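Local coordinates for cytochrome c, putative (Geobacter sulfurreducens, PDB 2CZS), which carries two covalently attached c-type hemes, each with two axial histidines on its iron, and probably shuttles electrons as a small diheme cytochrome, at residues K30-L33 against D34-C37; P62-C65 against L66-H69. All coordinates share one frame; numbering follows the deposited sequence.

Contact 1: K30-L33 against D34-C37. With NA (sodium ion), chain E; HEM (protoporphyrin IX containing Fe), chain F.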
# COMPACT_ATOMS: atom_id res chain seq x y z
N LYS A 30 -1.94 10.14 1.08
CA LYS A 30 -1.96 8.76 0.61
C LYS A 30 -1.08 8.49 -0.62
O LYS A 30 -0.53 7.42 -0.71
CB LYS A 30 -3.40 8.29 0.38
CG LYS A 30 -4.21 8.15 1.67
CD LYS A 30 -5.68 7.91 1.36
CE LYS A 30 -6.47 7.46 2.60
NZ LYS A 30 -6.04 6.11 3.09
N LEU A 31 -0.91 9.45 -1.52
CA LEU A 31 0.00 9.24 -2.64
C LEU A 31 1.46 9.12 -2.16
O LEU A 31 2.19 8.24 -2.63
CB LEU A 31 -0.11 10.35 -3.70
CG LEU A 31 -1.26 10.28 -4.72
CD1 LEU A 31 -1.05 11.43 -5.68
CD2 LEU A 31 -1.33 8.94 -5.48
N ASP A 32 1.86 9.96 -1.22
CA ASP A 32 3.23 9.86 -0.67
C ASP A 32 3.45 8.51 0.02
O ASP A 32 4.51 7.89 -0.13
CB ASP A 32 3.54 11.00 0.28
CG ASP A 32 3.64 12.32 -0.43
OD1 ASP A 32 3.93 12.31 -1.64
OD2 ASP A 32 3.38 13.36 0.22
N LEU A 33 2.44 8.06 0.76
CA LEU A 33 2.50 6.75 1.38
C LEU A 33 2.54 5.63 0.36
O LEU A 33 3.35 4.69 0.49
CB LEU A 33 1.36 6.57 2.37
CG LEU A 33 1.45 7.55 3.55
CD1 LEU A 33 0.21 7.44 4.41
CD2 LEU A 33 2.70 7.33 4.39
N ASP A 34 1.72 5.71 -0.68
CA ASP A 34 1.70 4.70 -1.72
C ASP A 34 3.09 4.49 -2.33
O ASP A 34 3.46 3.38 -2.67
CB ASP A 34 0.77 5.11 -2.85
CG ASP A 34 -0.69 5.11 -2.50
OD1 ASP A 34 -1.14 4.30 -1.68
OD2 ASP A 34 -1.41 5.89 -3.14
N ARG A 35 3.86 5.57 -2.49
CA ARG A 35 5.19 5.47 -3.11
C ARG A 35 6.08 4.61 -2.23
O ARG A 35 6.91 3.87 -2.76
CB ARG A 35 5.83 6.86 -3.30
CG ARG A 35 4.89 7.96 -3.83
CD ARG A 35 5.48 9.41 -3.79
NE ARG A 35 4.64 10.39 -4.51
CZ ARG A 35 4.50 10.36 -5.84
NH1 ARG A 35 5.13 9.42 -6.52
NH2 ARG A 35 3.74 11.23 -6.47
N GLN A 36 5.92 4.71 -0.90
CA GLN A 36 6.73 3.91 0.04
C GLN A 36 6.37 2.42 0.05
O GLN A 36 7.22 1.59 0.36
CB GLN A 36 6.69 4.49 1.47
CG GLN A 36 7.30 5.90 1.58
CD GLN A 36 6.81 6.68 2.79
OE1 GLN A 36 6.79 6.18 3.90
NE2 GLN A 36 6.45 7.94 2.57
N CYS A 37 5.16 2.06 -0.35
CA CYS A 37 4.77 0.62 -0.39
C CYS A 37 5.61 -0.25 -1.35
O CYS A 37 5.76 -1.44 -1.09
CB CYS A 37 3.30 0.42 -0.73
SG CYS A 37 2.16 1.55 0.07
NA NA E . -4.29 6.30 -2.85
CHA HEM F . 1.11 -7.61 3.10
CHB HEM F . -0.42 -3.27 1.77
CHC HEM F . 3.96 -1.44 2.71
CHD HEM F . 5.57 -5.85 3.81
C1A HEM F . 0.31 -6.61 2.65
C2A HEM F . -1.04 -6.79 2.21
C3A HEM F . -1.46 -5.57 1.84
C4A HEM F . -0.38 -4.63 2.03
CMA HEM F . -2.84 -5.18 1.29
CAA HEM F . -1.80 -8.14 2.17
CBA HEM F . -2.36 -8.50 3.53
CGA HEM F . -3.21 -9.74 3.50
O1A HEM F . -3.04 -10.65 2.64
O2A HEM F . -4.11 -9.78 4.38
C1B HEM F . 0.62 -2.39 1.93
C2B HEM F . 0.56 -0.98 1.67
C3B HEM F . 1.77 -0.45 1.94
C4B HEM F . 2.65 -1.52 2.37
CMB HEM F . -0.74 -0.29 1.17
CAB HEM F . 2.20 1.03 1.86
CBB HEM F . 1.50 1.97 2.59
C1C HEM F . 4.78 -2.52 3.01
C2C HEM F . 6.22 -2.38 3.24
C3C HEM F . 6.66 -3.63 3.56
C4C HEM F . 5.52 -4.51 3.54
CMC HEM F . 7.04 -1.09 3.09
CAC HEM F . 8.10 -4.08 3.91
CBC HEM F . 8.62 -3.67 5.08
C1D HEM F . 4.52 -6.72 3.79
C2D HEM F . 4.53 -8.13 4.16
C3D HEM F . 3.15 -8.68 3.91
C4D HEM F . 2.41 -7.54 3.42
CMD HEM F . 5.72 -8.95 4.70
CAD HEM F . 2.65 -10.12 4.18
CBD HEM F . 1.61 -10.15 5.30
CGD HEM F . 2.14 -9.47 6.52
O1D HEM F . 2.96 -10.11 7.23
O2D HEM F . 1.76 -8.30 6.79
NA HEM F . 0.71 -5.31 2.52
NB HEM F . 1.92 -2.69 2.35
NC HEM F . 4.38 -3.81 3.19
ND HEM F . 3.25 -6.43 3.34
FE HEM F . 2.56 -4.52 2.85
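K30 O takes the amide of D34 (N to O 2.8 Å, 158° at the hydrogen) and L31 O that of R35, the i to i+4 bonds of an alpha-helix, while L33 O is shared by weak bonds from the amides of Q36 and C37. D32 and R35 run alongside each other from adjacent turns, their ends turned in one direction. R35 extends from CG to NE and sets NE 3.5 Å from D32 OD1, a long salt bridge in which the oxygen meets the edge of the guanidinium in its plane; charged groups suit this exposed flank. Q36 reaches back over the same turn, its NE2 making a weak bond to D32 O. C37 is the first cysteine of a CxxCH heme-binding motif, completed by C40 and H41, and its SG forms a thioether to the former vinyl carbon CAB. Turned back beside its own backbone N (chi1 -69°), the D34 carboxylate coordinates the sodium ion through OD2 (2.9 Å). Its OD1 accepts the amide of L66. With an alanine at D34, the sodium ion and the L66 amide would probably both lose this partner. Buried L33 packs against F20 and A23, where a branched aliphatic suits the apolar helix face.

Contact 2: P62-C65 against L66-H69. With HEM (protoporphyrin IX containing Fe), chain G; SO4 (sulfate ion), chain D.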
# COMPACT_ATOMS: atom_id res chain seq x y z
N PRO A 62 2.13 7.00 -8.69
CA PRO A 62 2.25 5.64 -8.17
C PRO A 62 0.94 4.85 -8.29
O PRO A 62 -0.15 5.43 -8.39
CB PRO A 62 2.59 5.87 -6.70
CG PRO A 62 1.95 7.17 -6.38
CD PRO A 62 2.06 8.00 -7.62
N MET A 63 1.06 3.52 -8.28
CA MET A 63 -0.13 2.66 -8.09
C MET A 63 -0.80 3.05 -6.77
O MET A 63 -0.13 3.16 -5.73
CB MET A 63 0.24 1.20 -8.09
CG MET A 63 -0.92 0.29 -8.44
SD MET A 63 -0.56 -1.42 -8.05
CE MET A 63 0.78 -1.78 -9.21
N ARG A 64 -2.11 3.25 -6.82
CA ARG A 64 -2.80 3.88 -5.69
C ARG A 64 -3.19 2.80 -4.65
O ARG A 64 -4.37 2.43 -4.53
CB ARG A 64 -4.04 4.68 -6.15
CG ARG A 64 -3.76 5.93 -6.97
CD ARG A 64 -5.06 6.67 -7.28
NE ARG A 64 -5.75 7.14 -6.07
CZ ARG A 64 -7.04 7.47 -6.01
NH1 ARG A 64 -7.83 7.36 -7.08
NH2 ARG A 64 -7.57 7.89 -4.87
N CYS A 65 -2.19 2.32 -3.90
CA CYS A 65 -2.45 1.18 -3.01
C CYS A 65 -3.61 1.44 -2.07
O CYS A 65 -4.51 0.58 -1.88
CB CYS A 65 -1.23 0.87 -2.15
SG CYS A 65 0.32 0.74 -3.04
N LEU A 66 -3.58 2.61 -1.45
CA LEU A 66 -4.45 2.96 -0.34
C LEU A 66 -5.84 3.28 -0.79
O LEU A 66 -6.71 3.45 0.04
CB LEU A 66 -3.85 4.06 0.54
CG LEU A 66 -2.59 3.57 1.29
CD1 LEU A 66 -1.90 4.79 1.91
CD2 LEU A 66 -2.93 2.49 2.36
N PHE A 67 -6.04 3.32 -2.10
CA PHE A 67 -7.35 3.58 -2.65
C PHE A 67 -8.15 2.29 -2.58
O PHE A 67 -9.36 2.31 -2.26
CB PHE A 67 -7.23 4.09 -4.08
CG PHE A 67 -8.53 4.44 -4.69
CD1 PHE A 67 -9.37 5.35 -4.07
CD2 PHE A 67 -8.92 3.87 -5.89
CE1 PHE A 67 -10.60 5.69 -4.63
CE2 PHE A 67 -10.15 4.21 -6.47
CZ PHE A 67 -10.99 5.10 -5.83
N CYS A 68 -7.49 1.16 -2.87
CA CYS A 68 -8.15 -0.15 -2.80
C CYS A 68 -7.94 -0.88 -1.50
O CYS A 68 -8.80 -1.65 -1.08
CB CYS A 68 -7.69 -1.02 -3.94
SG CYS A 68 -7.98 -0.21 -5.53
N HIS A 69 -6.78 -0.68 -0.88
CA HIS A 69 -6.44 -1.37 0.37
C HIS A 69 -6.50 -0.35 1.50
O HIS A 69 -5.57 0.43 1.71
CB HIS A 69 -5.06 -2.05 0.33
CG HIS A 69 -4.89 -3.05 -0.75
ND1 HIS A 69 -5.42 -4.34 -0.70
CD2 HIS A 69 -4.23 -2.96 -1.92
CE1 HIS A 69 -5.06 -4.98 -1.80
NE2 HIS A 69 -4.33 -4.18 -2.55
CHA HEM G . -4.15 -8.19 -3.91
CHB HEM G . -0.98 -4.98 -2.26
CHC HEM G . -2.56 -1.70 -5.36
CHD HEM G . -6.66 -4.32 -5.48
C1A HEM G . -3.08 -7.66 -3.25
C2A HEM G . -2.13 -8.36 -2.41
C3A HEM G . -1.24 -7.46 -1.98
C4A HEM G . -1.62 -6.17 -2.51
CMA HEM G . -0.03 -7.70 -1.05
CAA HEM G . -2.16 -9.89 -2.13
CBA HEM G . -3.19 -10.18 -1.04
CGA HEM G . -3.07 -11.61 -0.53
O1A HEM G . -1.92 -12.10 -0.31
O2A HEM G . -4.13 -12.26 -0.32
C1B HEM G . -1.05 -3.83 -2.97
C2B HEM G . -0.10 -2.73 -2.94
C3B HEM G . -0.56 -1.83 -3.82
C4B HEM G . -1.76 -2.32 -4.43
CMB HEM G . 1.14 -2.64 -2.02
CAB HEM G . 0.10 -0.49 -4.25
CBB HEM G . 1.31 -0.70 -4.87
C1C HEM G . -3.86 -2.07 -5.63
C2C HEM G . -4.86 -1.31 -6.33
C3C HEM G . -5.99 -2.01 -6.36
C4C HEM G . -5.76 -3.28 -5.66
CMC HEM G . -4.58 0.11 -6.88
CAC HEM G . -7.33 -1.62 -6.99
CBC HEM G . -7.38 -1.03 -8.20
C1D HEM G . -6.38 -5.62 -5.11
C2D HEM G . -7.30 -6.75 -5.16
C3D HEM G . -6.53 -7.96 -4.68
C4D HEM G . -5.21 -7.46 -4.39
CMD HEM G . -8.79 -6.75 -5.59
CAD HEM G . -7.06 -9.40 -4.52
CBD HEM G . -7.91 -9.38 -3.24
CGD HEM G . -7.05 -9.18 -2.02
O1D HEM G . -6.24 -10.10 -1.71
O2D HEM G . -7.17 -8.10 -1.37
NA HEM G . -2.73 -6.33 -3.28
NB HEM G . -2.02 -3.57 -3.91
NC HEM G . -4.45 -3.27 -5.25
ND HEM G . -5.17 -6.08 -4.65
FE HEM G . -3.59 -4.78 -4.31
S SO4 D . -11.67 9.15 -6.76
O1 SO4 D . -11.60 10.61 -6.84
O2 SO4 D . -13.07 8.77 -6.91
O3 SO4 D . -10.83 8.57 -7.81
O4 SO4 D . -11.18 8.68 -5.46
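R64 and F67 meet across one short turn, guanidinium on ring. The arginine chain leaves CB extended and then bends at chi3 (62°), which folds its flat end over the phenyl face. R64 CZ stands over that face, 3.9 Å from the centroid of the F67 ring. The two planes are inclined by 22°: a stacked cation-pi pair, slightly splayed. NH2 lies over the CD1 side of the ring. F67 contributes by setting CG opposite its own amide nitrogen (chi1 -178°), bringing the ring back toward R64. Because the guanidinium offers its face to the ring, its edge remains available for a sulfate, probably from the crystallisation liquor, which takes a weak in-plane bond from NH1 to O3. Long, flat and charged, arginine suits this exposed surface, where it can stack and bind an anion at once.

Beneath the pair the backbone winds into a short helix: F67 N bonds to R64 O at 3.1 Å, and H69 N bonds to C65 O at 2.8 Å. This turn is the CxxCH motif of a c-type cytochrome. C65 SG forms a thioether to CAB, a former vinyl carbon of the heme, and C68 SG is bonded to CAC, while H69 NE2 coordinates the iron at 2.0 Å, with H54 as the other axial ligand. M63, bent at chi3, lays SD 3.4 Å from the heme CHC.

A hydrogen bond from ND1 to K9 O helps fix the rotation of the H69 ring; it probably gives the imidazole some imidazolate character and makes it a stronger electron donor to iron. Two thioethers and a histidine so oriented hold the heme in place, and bis-histidine ligation is consistent with a low-spin iron suited to electron transfer.

In the fold
All of contact 1 (30-37) precedes contact 2 (62-69) along the chain; their centres lie 8 Å apart near the middle of this small, strand-free chain. Contact 1 belongs to helix 30-37, whose C-terminal end carries the first cysteine of one heme site. Contact 2 runs from the preceding loop through helix 65-68 and holds the two cysteines and one axial histidine of the second site. These are successive helices that meet directly: the D34 carboxylate joins helix 30-37 to the start of helix 65-68, and R35 packs on P62. The side chains of C37 and C65 also touch, so the two heme attachments are neighbours, consistent with electrons passing between the hemes.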